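PDB 3LK5: geranylgeranyl pyrophosphate synthase from Corynebacterium glutamicum, which probably joins allylic and homoallylic isoprenoid diphosphates head to tail in a magnesium-dependent reaction. Local coordinates for residues Ala41-Gly44 with Ala45-Asp49; Phe143-Ser146 with Val147-Ala151; Leu225-Gly228 with Ala229-Gly233; Gln237-Asp240 with Ala241-Tyr245; Ala318-Thr321 with Glu322-Ala326. All coordinates share one frame; numbering follows the deposited sequence.

Overall arrangement
Each contact is local, closed between neighbouring turns of one continuous stretch, so the five follow in series and none nests in or crosses another. Contact 1 makes the sharp turn from helix 21-43 into helix 45-59. Contact 2 forms the first two turns of helix 144-164, after unmodelled residues 114-142; its centre lies about 15 Å from that of contact 1, and both touch the second subunit. Contacts 3 and 4 end helix 205-231 and begin helix 236-263, and pack on each other, Leu225 against Tyr245 and Ala229 against Leu242. Contact 5, in helix 314-326, stands apart, its centre about 39 Å from that of contact 4.

Contact 1 (Ala41-Gly44 with Ala45-Asp49); sequences ADIG and APVTD
Gly44 and Val47 meet at the turn between two helices, where one carbonyl oxygen starts the second helix. Thr48 N bonds to Gly44 O at 3.2 Å, nearly straight at 168° and in the carbonyl plane, whereas Val47 N reaches Gly44 O over 3.1 Å in a bent, weak bond. Gly44 is both the first residue beyond helix 21-43 and the N-cap of helix 45-59. Its extended backbone with positive phi (161°) would press a beta carbon against the preceding carbonyl oxygen, a conflict that glycine avoids, and this lets the chain reverse with a single residue between the helices. The tight side is apolar. Ile43 CG2 lies 3.7 Å from Val47 CG2, the two side chains meeting at a slant; Val47 CG1 is anti to the backbone N (chi1 -170°), which leaves CG2 beside that N and turned to Ile43, and both residues are buried. The other side is looser and more open to solvent: Thr48 OG1 comes no closer than 3.7 Å to Ala41 CA and 4.1 Å to Ala41 CB, and Ala41 and Ala45 are exposed. The turn thus forms the tip of a helical hairpin, with Val47 and Thr48 leaning back on Ile40 of helix 21-43, while Ile43 and Val47 pack on Gly189 and Pro46 on Tyr196, both of the second subunit.

Contact 2 (Phe143-Ser146 with Val147-Ala151); sequences FGVS and VSILA
Gly144 O takes two hydrogen bonds from Ser148, one from backbone and one from side chain. Ser148 OG donates over 2.6 Å and Ser148 N over 2.9 Å to this Gly144 O, and they arrive from opposite faces of the carbonyl plane. With OG beside its own backbone N (chi1 -67°), the hydroxyl folds back along the helix to the preceding turn. The other polar contacts are routine i to i+4 backbone bonds: Val147 N to Phe143 O, Ile149 N to Val145 O at 2.9 Å, and Leu150 N to Ser146 O. Together they make the first turns of helix 144-164 in the all-helical fold of this prenyltransferase family. Ser148 touches Ile106 and Ile110 of helix 87-111, and its side chain lies about 10 Å from that of Asp108, a magnesium ligand of the enzyme, though no metal is bound to this chain. Apolar contact is slighter. Val145 CG1 and Ile149 CD1 are 4.1 Å apart, the two side chains running side by side in the same direction. Val147 CG2 sits 3.3 Å from Phe143 O, and Leu150 CG 3.5 Å from Ser146 O, each beside an oxygen already bonded to its own amide. In the second subunit, Ile111 packs on Ser146, Ile195 on Val147 and Gln191 on Leu150.

Contact 3 (Leu225-Gly228 with Ala229-Gly233); sequences LHLG and ASIAG
Ala229 and Leu225 open the contact, Ala229 N bonding to Leu225 O at 2.9 Å while Ala229 CB rests 3.4 Å from the same Leu225 O. Ser230 follows with the main polar cluster. Its N reaches His226 O at 2.8 Å, nearly in line with the carbonyl bond, and its OG lies 3.1 Å from the same His226 O, though that hydroxyl proton has another acceptor within reach. The hydroxyl also stands near the imidazole: Ser230 OG is 3.3 Å from His226 CD2, approaching the ring at a slant. The ring is brought there by CG lying anti to the His226 backbone N (chi1 -172°), and its ND1 is hydrogen-bonded to Arg223 NH1, almost one turn earlier. Ile231 comes next. Its N bonds to Leu227 O, its CG1 folds over that oxygen at 3.2 Å, and its CD1 goes on to Leu227 CG at 4.2 Å, a looser apolar touch. Ala232 N bonds to Gly228 O over 3.2 Å. Gly233 ends the run: with positive phi (81°) it leaves the helix in a Schellman motif, its N bonding to Ser230 O. Arg175 of helix 170-199 hydrogen-bonds to the carbonyls of Ser230 and Ile231 at this C-terminal end, where the helix dipole would favour a cation. Around the turn, Leu227 packs on Thr176 and Trp180 of helix 170-199, Ile231 on Phe74 of helix 65-78 and on Val90 and Ala93 of helix 87-111, and His226 lies against helix 236-263.

Contact 4 (Gln237-Asp240 with Ala241-Tyr245); sequences QLID and ALLHY
Asp240 and His244, one turn apart, meet on the solvent side of the amphipathic start of helix 236-263, part of the family's all-helical fold. Followed from its base, His244 has CB 3.6 Å from Asp240 O, the carbonyl to which its own N is hydrogen-bonded. CG, 3.5 Å from the same Asp240 O, remains beside the backbone N (chi1 -81°), which turns the ring back over the preceding turn. CD2 comes 3.1 Å from Asp240 O and 3.3 Å from Asp240 OD1, and NE2 is equally near that carboxylate oxygen. The carboxylate and ring planes stand 84° apart, almost perpendicular, and the ring also stacks on that of His347. On another side of the helix apolar chains take over: Leu243 CD1 meets Ile239 CG2 at 3.7 Å, both side chains running alongside each other, and Leu238 and Leu242 meet aslant. The backbone bonds from the amides of Ala241, Leu242 and Leu243 to the carbonyls four residues earlier complete the turns. Leu238 and Ala241 pack on Val351. Tyr245 OH bonds to Tyr69 OH and Leu361 O. Within the contact, Leu242 CG lies 3.3 Å from Leu238 O, over the carbonyl to which its own N bonds.

Contact 5 (Ala318-Thr321 with Glu322-Ala326); sequences AVIT and EHIRA
Val319 and His323 lie alongside each other one helical turn apart, with Val319 CG1 3.9 Å from His323 NE2. The imidazole also passes close to the backbone, CD2 being 3.3 Å from Val319 O, the acceptor of the His323 amide. What brings the ring there is its CG, held beside the backbone N (chi1 -75°). On the buried side Ile320 CG2 meets Ile324 CD1 at 4.0 Å, the two side chains meeting at a slant, while Ile324 CG1 covers Ile320 O. Beneath the side chains lie four i to i+4 backbone bonds, from Glu322, His323, Ile324 and Arg325 to the carbonyls of Ala318, Val319, Ile320 and Thr321; Glu322 N to Ala318 O measures 2.8 Å. Further out, the exposed Glu322 and Arg325 are locked together by a side-on, two-nitrogen salt bridge. Arg325 NE reaches Glu322 OE1 at 2.8 Å and Arg325 NH2 reaches Glu322 OE2 at 2.9 Å, both nearly straight (174° and 179°) and on the syn side of the carboxylate. The acid lies at the guanidinium edge, in its plane, and the pair of bonds fixes the rotation of both groups. A long, weak ion pair links Arg325 NH1 to Glu330. Thr321 OG1 is satisfied by Ile317 O, one turn back. The helix is wedged among several others: His323 and Ile324 pack on helix 298-307, Ile320 and Ile324 on Ile277 of helix 275-278, Ile324 on Leu285 and Ala289 of helix 284-296, and Thr321 and Arg325 on Phe263 of helix 236-263.

Contact 1 (Ala41-Gly44 with Ala45-Asp49)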
loop_
_atom_site.group_PDB
_atom_site.type_symbol
_atom_site.label_atom_id
_atom_site.label_comp_id
_atom_site.label_asym_id
_atom_site.label_seq_id
_atom_site.Cartn_x
_atom_site.Cartn_y
_atom_site.Cartn_z
ATOM N N ALA A 41 -17.903 -1.118 -9.207
ATOM C CA ALA A 41 -18.881 -0.614 -10.185
ATOM C C ALA A 41 -19.680 0.592 -9.664
ATOM O O ALA A 41 -19.959 1.534 -10.443
ATOM C CB ALA A 41 -19.810 -1.755 -10.639
ATOM N N ASP A 42 -20.039 0.584 -8.379
ATOM C CA ASP A 42 -20.718 1.756 -7.728
ATOM C C ASP A 42 -19.863 3.039 -7.825
ATOM O O ASP A 42 -20.402 4.161 -7.756
ATOM C CB ASP A 42 -21.056 1.483 -6.250
ATOM C CG ASP A 42 -22.212 0.474 -6.036
ATOM O OD1 ASP A 42 -23.035 0.254 -6.945
ATOM O OD2 ASP A 42 -22.314 -0.104 -4.909
ATOM N N ILE A 43 -18.542 2.885 -7.985
ATOM C CA ILE A 43 -17.608 4.026 -8.123
ATOM C C ILE A 43 -17.524 4.512 -9.572
ATOM O O ILE A 43 -17.651 5.720 -9.851
ATOM C CB ILE A 43 -16.170 3.751 -7.578
ATOM C CG1 ILE A 43 -16.213 3.349 -6.100
ATOM C CG2 ILE A 43 -15.277 5.011 -7.794
ATOM C CD1 ILE A 43 -14.876 2.889 -5.553
ATOM N N GLY A 44 -17.353 3.591 -10.504
ATOM C CA GLY A 44 -17.473 3.969 -11.916
ATOM C C GLY A 44 -16.825 2.988 -12.867
ATOM O O GLY A 44 -15.956 2.223 -12.479
ATOM N N ALA A 45 -17.220 3.039 -14.143
ATOM C CA ALA A 45 -16.699 2.119 -15.151
ATOM C C ALA A 45 -15.177 2.160 -15.336
ATOM O O ALA A 45 -14.550 1.103 -15.464
ATOM C CB ALA A 45 -17.441 2.323 -16.521
ATOM N N PRO A 46 -14.547 3.359 -15.302
ATOM C CA PRO A 46 -13.076 3.343 -15.484
ATOM C C PRO A 46 -12.349 2.636 -14.343
ATOM O O PRO A 46 -11.234 2.138 -14.528
ATOM C CB PRO A 46 -12.708 4.847 -15.486
ATOM C CG PRO A 46 -13.965 5.526 -15.908
ATOM C CD PRO A 46 -15.049 4.746 -15.215
ATOM N N VAL A 47 -12.975 2.604 -13.162
ATOM C CA VAL A 47 -12.399 1.893 -12.016
ATOM C C VAL A 47 -12.574 0.372 -12.224
ATOM O O VAL A 47 -11.666 -0.404 -11.952
ATOM C CB VAL A 47 -13.039 2.323 -10.678
ATOM C CG1 VAL A 47 -12.250 1.763 -9.473
ATOM C CG2 VAL A 47 -13.053 3.861 -10.565
ATOM N N THR A 48 -13.748 -0.031 -12.695
ATOM C CA THR A 48 -13.930 -1.420 -13.164
ATOM C C THR A 48 -12.867 -1.805 -14.175
ATOM O O THR A 48 -12.273 -2.866 -14.052
ATOM C CB THR A 48 -15.318 -1.621 -13.736
ATOM O OG1 THR A 48 -16.256 -1.474 -12.668
ATOM C CG2 THR A 48 -15.470 -3.020 -14.406
ATOM N N ASP A 49 -12.609 -0.946 -15.164
ATOM C CA ASP A 49 -11.560 -1.214 -16.186
ATOM C C ASP A 49 -10.154 -1.363 -15.580
ATOM O O ASP A 49 -9.383 -2.276 -15.948
ATOM C CB ASP A 49 -11.557 -0.135 -17.302
ATOM C CG ASP A 49 -12.884 -0.052 -18.059
ATOM O OD1 ASP A 49 -13.653 -1.031 -18.012
ATOM O OD2 ASP A 49 -13.171 1.000 -18.701
#

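Contact 2 (Phe143-Ser146 with Val147-Ala151)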
loop_
_atom_site.group_PDB
_atom_site.type_symbol
_atom_site.label_atom_id
_atom_site.label_comp_id
_atom_site.label_asym_id
_atom_site.label_seq_id
_atom_site.Cartn_x
_atom_site.Cartn_y
_atom_site.Cartn_z
ATOM N N PHE A 143 -1.829 8.563 -17.076
ATOM C CA PHE A 143 -0.657 7.696 -17.285
ATOM C C PHE A 143 -0.931 6.240 -16.912
ATOM O O PHE A 143 -1.787 5.944 -16.066
ATOM C CB PHE A 143 0.552 8.192 -16.474
ATOM C CG PHE A 143 1.862 8.160 -17.232
ATOM C CD1 PHE A 143 2.613 9.327 -17.383
ATOM C CD2 PHE A 143 2.349 6.967 -17.793
ATOM C CE1 PHE A 143 3.832 9.312 -18.087
ATOM C CE2 PHE A 143 3.555 6.933 -18.496
ATOM C CZ PHE A 143 4.303 8.109 -18.645
ATOM N N GLY A 144 -0.193 5.341 -17.566
ATOM C CA GLY A 144 -0.083 3.954 -17.160
ATOM C C GLY A 144 0.756 3.871 -15.892
ATOM O O GLY A 144 0.595 2.934 -15.121
ATOM N N VAL A 145 1.665 4.832 -15.686
ATOM C CA VAL A 145 2.408 4.920 -14.427
ATOM C C VAL A 145 1.438 5.264 -13.290
ATOM O O VAL A 145 1.486 4.646 -12.218
ATOM C CB VAL A 145 3.562 5.933 -14.490
ATOM C CG1 VAL A 145 4.068 6.292 -13.087
ATOM C CG2 VAL A 145 4.698 5.373 -15.333
ATOM N N SER A 146 0.539 6.212 -13.538
ATOM C CA SER A 146 -0.456 6.574 -12.527
ATOM C C SER A 146 -1.394 5.428 -12.192
ATOM O O SER A 146 -1.673 5.167 -11.019
ATOM C CB SER A 146 -1.274 7.791 -12.972
ATOM O OG SER A 146 -0.416 8.887 -13.207
ATOM N N VAL A 147 -1.919 4.771 -13.219
ATOM C CA VAL A 147 -2.831 3.642 -12.994
ATOM C C VAL A 147 -2.088 2.548 -12.278
ATOM O O VAL A 147 -2.663 1.907 -11.400
ATOM C CB VAL A 147 -3.482 3.114 -14.305
ATOM C CG1 VAL A 147 -4.300 1.842 -14.054
ATOM C CG2 VAL A 147 -4.366 4.205 -14.927
ATOM N N SER A 148 -0.819 2.343 -12.640
ATOM C CA SER A 148 -0.002 1.274 -12.031
ATOM C C SER A 148 0.231 1.522 -10.539
ATOM O O SER A 148 0.169 0.590 -9.732
ATOM C CB SER A 148 1.369 1.140 -12.710
ATOM O OG SER A 148 1.241 0.683 -14.032
ATOM N N ILE A 149 0.544 2.764 -10.174
ATOM C CA ILE A 149 0.784 3.054 -8.765
ATOM C C ILE A 149 -0.491 2.729 -7.974
ATOM O O ILE A 149 -0.422 2.036 -6.941
ATOM C CB ILE A 149 1.235 4.523 -8.529
ATOM C CG1 ILE A 149 2.661 4.728 -9.073
ATOM C CG2 ILE A 149 1.247 4.846 -7.049
ATOM C CD1 ILE A 149 3.072 6.160 -9.081
ATOM N N LEU A 150 -1.639 3.185 -8.481
ATOM C CA LEU A 150 -2.898 3.051 -7.723
ATOM C C LEU A 150 -3.382 1.592 -7.749
ATOM O O LEU A 150 -3.947 1.104 -6.755
ATOM C CB LEU A 150 -3.983 4.003 -8.250
ATOM C CG LEU A 150 -3.653 5.478 -8.114
ATOM C CD1 LEU A 150 -4.672 6.293 -8.873
ATOM C CD2 LEU A 150 -3.681 5.848 -6.609
ATOM N N ALA A 151 -3.130 0.891 -8.863
ATOM C CA ALA A 151 -3.517 -0.536 -8.937
ATOM C C ALA A 151 -2.738 -1.330 -7.912
ATOM O O ALA A 151 -3.289 -2.201 -7.221
ATOM C CB ALA A 151 -3.262 -1.121 -10.342
#

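Contact 3 (Leu225-Gly228 with Ala229-Gly233)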
loop_
_atom_site.group_PDB
_atom_site.type_symbol
_atom_site.label_atom_id
_atom_site.label_comp_id
_atom_site.label_asym_id
_atom_site.label_seq_id
_atom_site.Cartn_x
_atom_site.Cartn_y
_atom_site.Cartn_z
ATOM N N LEU A 225 6.158 -19.106 5.947
ATOM C CA LEU A 225 6.145 -20.298 6.841
ATOM C C LEU A 225 5.697 -19.909 8.236
ATOM O O LEU A 225 4.882 -20.591 8.855
ATOM C CB LEU A 225 7.557 -20.924 6.991
ATOM C CG LEU A 225 7.913 -21.771 5.741
ATOM C CD1 LEU A 225 9.452 -22.020 5.669
ATOM C CD2 LEU A 225 7.129 -23.089 5.655
ATOM N N HIS A 226 6.289 -18.821 8.732
ATOM C CA HIS A 226 5.948 -18.284 10.049
ATOM C C HIS A 226 4.446 -17.988 10.136
ATOM O O HIS A 226 3.779 -18.379 11.095
ATOM C CB HIS A 226 6.806 -17.017 10.321
ATOM C CG HIS A 226 6.688 -16.488 11.716
ATOM N ND1 HIS A 226 7.323 -15.332 12.132
ATOM C CD2 HIS A 226 5.962 -16.925 12.774
ATOM C CE1 HIS A 226 6.991 -15.086 13.394
ATOM N NE2 HIS A 226 6.176 -16.041 13.804
ATOM N N LEU A 227 3.913 -17.317 9.112
ATOM C CA LEU A 227 2.482 -16.978 9.108
ATOM C C LEU A 227 1.589 -18.238 9.215
ATOM O O LEU A 227 0.671 -18.312 10.060
ATOM C CB LEU A 227 2.180 -16.183 7.819
ATOM C CG LEU A 227 0.712 -15.848 7.554
ATOM C CD1 LEU A 227 0.238 -14.925 8.734
ATOM C CD2 LEU A 227 0.523 -15.176 6.156
ATOM N N GLY A 228 1.850 -19.206 8.342
ATOM C CA GLY A 228 1.073 -20.460 8.347
ATOM C C GLY A 228 1.197 -21.181 9.675
ATOM O O GLY A 228 0.191 -21.643 10.243
ATOM N N ALA A 229 2.423 -21.269 10.197
ATOM C CA ALA A 229 2.618 -21.920 11.507
ATOM C C ALA A 229 1.915 -21.207 12.655
ATOM O O ALA A 229 1.342 -21.870 13.540
ATOM C CB ALA A 229 4.142 -22.151 11.823
ATOM N N SER A 230 1.925 -19.866 12.643
ATOM C CA SER A 230 1.222 -19.083 13.675
ATOM C C SER A 230 -0.282 -19.312 13.606
ATOM O O SER A 230 -0.939 -19.438 14.638
ATOM C CB SER A 230 1.531 -17.575 13.502
ATOM O OG SER A 230 2.890 -17.353 13.866
ATOM N N ILE A 231 -0.816 -19.415 12.393
ATOM C CA ILE A 231 -2.280 -19.668 12.233
ATOM C C ILE A 231 -2.652 -20.994 12.918
ATOM O O ILE A 231 -3.687 -21.083 13.616
ATOM C CB ILE A 231 -2.694 -19.643 10.760
ATOM C CG1 ILE A 231 -2.557 -18.215 10.222
ATOM C CG2 ILE A 231 -4.185 -20.159 10.554
ATOM C CD1 ILE A 231 -2.621 -18.114 8.688
ATOM N N ALA A 232 -1.760 -21.982 12.777
ATOM C CA ALA A 232 -1.963 -23.334 13.344
ATOM C C ALA A 232 -1.597 -23.425 14.819
ATOM O O ALA A 232 -1.853 -24.447 15.448
ATOM C CB ALA A 232 -1.160 -24.373 12.544
ATOM N N GLY A 233 -1.043 -22.360 15.390
ATOM C CA GLY A 233 -0.737 -22.361 16.827
ATOM C C GLY A 233 0.568 -23.093 17.085
ATOM O O GLY A 233 0.776 -23.637 18.180
#

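Contact 4 (Gln237-Asp240 with Ala241-Tyr245)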
loop_
_atom_site.group_PDB
_atom_site.type_symbol
_atom_site.label_atom_id
_atom_site.label_comp_id
_atom_site.label_asym_id
_atom_site.label_seq_id
_atom_site.Cartn_x
_atom_site.Cartn_y
_atom_site.Cartn_z
ATOM N N GLN A 237 9.511 -23.656 19.096
ATOM C CA GLN A 237 10.547 -24.552 18.564
ATOM C C GLN A 237 10.340 -24.876 17.106
ATOM O O GLN A 237 11.276 -24.879 16.312
ATOM C CB GLN A 237 10.616 -25.861 19.390
ATOM C CG GLN A 237 10.924 -25.592 20.860
ATOM C CD GLN A 237 9.790 -24.851 21.614
ATOM O OE1 GLN A 237 8.611 -25.215 21.524
ATOM N NE2 GLN A 237 10.169 -23.818 22.385
ATOM N N LEU A 238 9.094 -25.147 16.748
ATOM C CA LEU A 238 8.762 -25.433 15.369
ATOM C C LEU A 238 8.939 -24.173 14.516
ATOM O O LEU A 238 9.560 -24.215 13.466
ATOM C CB LEU A 238 7.320 -25.958 15.255
ATOM C CG LEU A 238 6.949 -25.991 13.757
ATOM C CD1 LEU A 238 7.481 -27.258 13.108
ATOM C CD2 LEU A 238 5.497 -25.899 13.578
ATOM N N ILE A 239 8.418 -23.048 14.993
ATOM C CA ILE A 239 8.578 -21.790 14.265
ATOM C C ILE A 239 10.074 -21.458 14.069
ATOM O O ILE A 239 10.490 -20.962 13.014
ATOM C CB ILE A 239 7.830 -20.635 14.996
ATOM C CG1 ILE A 239 6.311 -20.819 14.809
ATOM C CG2 ILE A 239 8.266 -19.283 14.425
ATOM C CD1 ILE A 239 5.408 -19.797 15.592
ATOM N N ASP A 240 10.884 -21.715 15.097
ATOM C CA ASP A 240 12.322 -21.437 14.970
ATOM C C ASP A 240 12.974 -22.254 13.850
ATOM O O ASP A 240 13.769 -21.721 13.034
ATOM C CB ASP A 240 13.033 -21.699 16.314
ATOM C CG ASP A 240 14.318 -20.936 16.421
ATOM O OD1 ASP A 240 15.389 -21.570 16.367
ATOM O OD2 ASP A 240 14.263 -19.690 16.510
ATOM N N ALA A 241 12.650 -23.546 13.801
ATOM C CA ALA A 241 13.191 -24.418 12.750
ATOM C C ALA A 241 12.776 -23.972 11.359
ATOM O O ALA A 241 13.608 -23.940 10.443
ATOM C CB ALA A 241 12.803 -25.849 12.981
ATOM N N LEU A 242 11.481 -23.615 11.199
ATOM C CA LEU A 242 10.969 -23.119 9.919
ATOM C C LEU A 242 11.604 -21.795 9.474
ATOM O O LEU A 242 11.910 -21.578 8.269
ATOM C CB LEU A 242 9.437 -22.957 10.013
ATOM C CG LEU A 242 8.678 -24.261 10.282
ATOM C CD1 LEU A 242 7.140 -23.960 10.359
ATOM C CD2 LEU A 242 8.981 -25.347 9.235
ATOM N N LEU A 243 11.805 -20.894 10.436
ATOM C CA LEU A 243 12.400 -19.599 10.141
ATOM C C LEU A 243 13.858 -19.760 9.712
ATOM O O LEU A 243 14.305 -19.032 8.827
ATOM C CB LEU A 243 12.302 -18.620 11.340
ATOM C CG LEU A 243 10.937 -17.935 11.542
ATOM C CD1 LEU A 243 10.907 -17.212 12.942
ATOM C CD2 LEU A 243 10.616 -16.959 10.400
ATOM N N HIS A 244 14.570 -20.701 10.322
ATOM C CA HIS A 244 15.966 -20.971 9.910
ATOM C C HIS A 244 16.009 -21.579 8.521
ATOM O O HIS A 244 16.802 -21.175 7.678
ATOM C CB HIS A 244 16.650 -21.913 10.893
ATOM C CG HIS A 244 17.160 -21.254 12.131
ATOM N ND1 HIS A 244 18.191 -20.338 12.113
ATOM C CD2 HIS A 244 16.861 -21.456 13.439
ATOM C CE1 HIS A 244 18.470 -19.963 13.354
ATOM N NE2 HIS A 244 17.685 -20.634 14.180
ATOM N N TYR A 245 15.160 -22.575 8.284
ATOM C CA TYR A 245 14.987 -23.089 6.926
ATOM C C TYR A 245 14.691 -21.978 5.931
ATOM O O TYR A 245 15.325 -21.881 4.863
ATOM C CB TYR A 245 13.874 -24.157 6.909
ATOM C CG TYR A 245 13.353 -24.572 5.540
ATOM C CD1 TYR A 245 13.789 -25.771 4.923
ATOM C CD2 TYR A 245 12.396 -23.766 4.863
ATOM C CE1 TYR A 245 13.250 -26.164 3.674
ATOM C CE2 TYR A 245 11.885 -24.114 3.630
ATOM C CZ TYR A 245 12.301 -25.321 3.037
ATOM O OH TYR A 245 11.740 -25.630 1.819
#

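Contact 5 (Ala318-Thr321 with Glu322-Ala326)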
loop_
_atom_site.group_PDB
_atom_site.type_symbol
_atom_site.label_atom_id
_atom_site.label_comp_id
_atom_site.label_asym_id
_atom_site.label_seq_id
_atom_site.Cartn_x
_atom_site.Cartn_y
_atom_site.Cartn_z
ATOM N N ALA A 318 26.508 -10.297 -23.611
ATOM C CA ALA A 318 27.258 -11.547 -23.577
ATOM C C ALA A 318 28.734 -11.316 -23.204
ATOM O O ALA A 318 29.338 -12.098 -22.447
ATOM C CB ALA A 318 27.153 -12.284 -24.930
ATOM N N VAL A 319 29.314 -10.250 -23.754
ATOM C CA VAL A 319 30.718 -9.917 -23.497
ATOM C C VAL A 319 30.921 -9.600 -22.005
ATOM O O VAL A 319 31.874 -10.081 -21.398
ATOM C CB VAL A 319 31.220 -8.769 -24.455
ATOM C CG1 VAL A 319 32.475 -8.093 -23.920
ATOM C CG2 VAL A 319 31.429 -9.322 -25.858
ATOM N N ILE A 320 30.011 -8.831 -21.410
ATOM C CA ILE A 320 30.087 -8.540 -19.970
ATOM C C ILE A 320 29.921 -9.859 -19.184
ATOM O O ILE A 320 30.612 -10.113 -18.183
ATOM C CB ILE A 320 28.950 -7.597 -19.505
ATOM C CG1 ILE A 320 28.992 -6.211 -20.205
ATOM C CG2 ILE A 320 28.899 -7.474 -17.968
ATOM C CD1 ILE A 320 30.306 -5.488 -20.181
ATOM N N THR A 321 28.973 -10.667 -19.643
ATOM C CA THR A 321 28.675 -11.936 -18.984
ATOM C C THR A 321 29.899 -12.862 -18.962
ATOM O O THR A 321 30.214 -13.467 -17.919
ATOM C CB THR A 321 27.492 -12.612 -19.652
ATOM O OG1 THR A 321 26.334 -11.798 -19.450
ATOM C CG2 THR A 321 27.254 -13.960 -19.010
ATOM N N GLU A 322 30.587 -12.961 -20.099
ATOM C CA GLU A 322 31.817 -13.782 -20.171
ATOM C C GLU A 322 32.928 -13.212 -19.271
ATOM O O GLU A 322 33.677 -13.980 -18.667
ATOM C CB GLU A 322 32.298 -14.018 -21.623
ATOM C CG GLU A 322 31.380 -14.933 -22.485
ATOM C CD GLU A 322 30.952 -16.249 -21.760
ATOM O OE1 GLU A 322 31.741 -16.811 -20.983
ATOM O OE2 GLU A 322 29.814 -16.724 -21.973
ATOM N N HIS A 323 33.028 -11.880 -19.172
ATOM C CA HIS A 323 33.996 -11.268 -18.244
ATOM C C HIS A 323 33.652 -11.698 -16.808
ATOM O O HIS A 323 34.544 -12.082 -16.052
ATOM C CB HIS A 323 34.048 -9.736 -18.337
ATOM C CG HIS A 323 34.766 -9.197 -19.546
ATOM N ND1 HIS A 323 36.050 -9.564 -19.889
ATOM C CD2 HIS A 323 34.397 -8.254 -20.448
ATOM C CE1 HIS A 323 36.424 -8.915 -20.981
ATOM N NE2 HIS A 323 35.451 -8.088 -21.324
ATOM N N ILE A 324 32.363 -11.658 -16.448
ATOM C CA ILE A 324 31.926 -12.120 -15.139
ATOM C C ILE A 324 32.292 -13.588 -14.892
ATOM O O ILE A 324 32.882 -13.916 -13.863
ATOM C CB ILE A 324 30.389 -11.869 -14.930
ATOM C CG1 ILE A 324 30.133 -10.369 -14.795
ATOM C CG2 ILE A 324 29.850 -12.616 -13.673
ATOM C CD1 ILE A 324 28.630 -9.978 -14.895
ATOM N N ARG A 325 31.964 -14.467 -15.838
ATOM C CA ARG A 325 32.317 -15.878 -15.714
ATOM C C ARG A 325 33.827 -16.096 -15.497
ATOM O O ARG A 325 34.226 -16.930 -14.655
ATOM C CB ARG A 325 31.900 -16.675 -16.959
ATOM C CG ARG A 325 31.944 -18.206 -16.708
ATOM C CD ARG A 325 31.986 -19.025 -18.025
ATOM N NE ARG A 325 30.968 -18.586 -18.997
ATOM C CZ ARG A 325 29.676 -18.920 -18.944
ATOM N NH1 ARG A 325 29.216 -19.729 -17.975
ATOM N NH2 ARG A 325 28.843 -18.453 -19.864
ATOM N N ALA A 326 34.652 -15.357 -16.246
ATOM C CA ALA A 326 36.117 -15.569 -16.176
ATOM C C ALA A 326 36.688 -15.230 -14.798
ATOM O O ALA A 326 37.793 -15.662 -14.471
ATOM C CB ALA A 326 36.850 -14.773 -17.288
#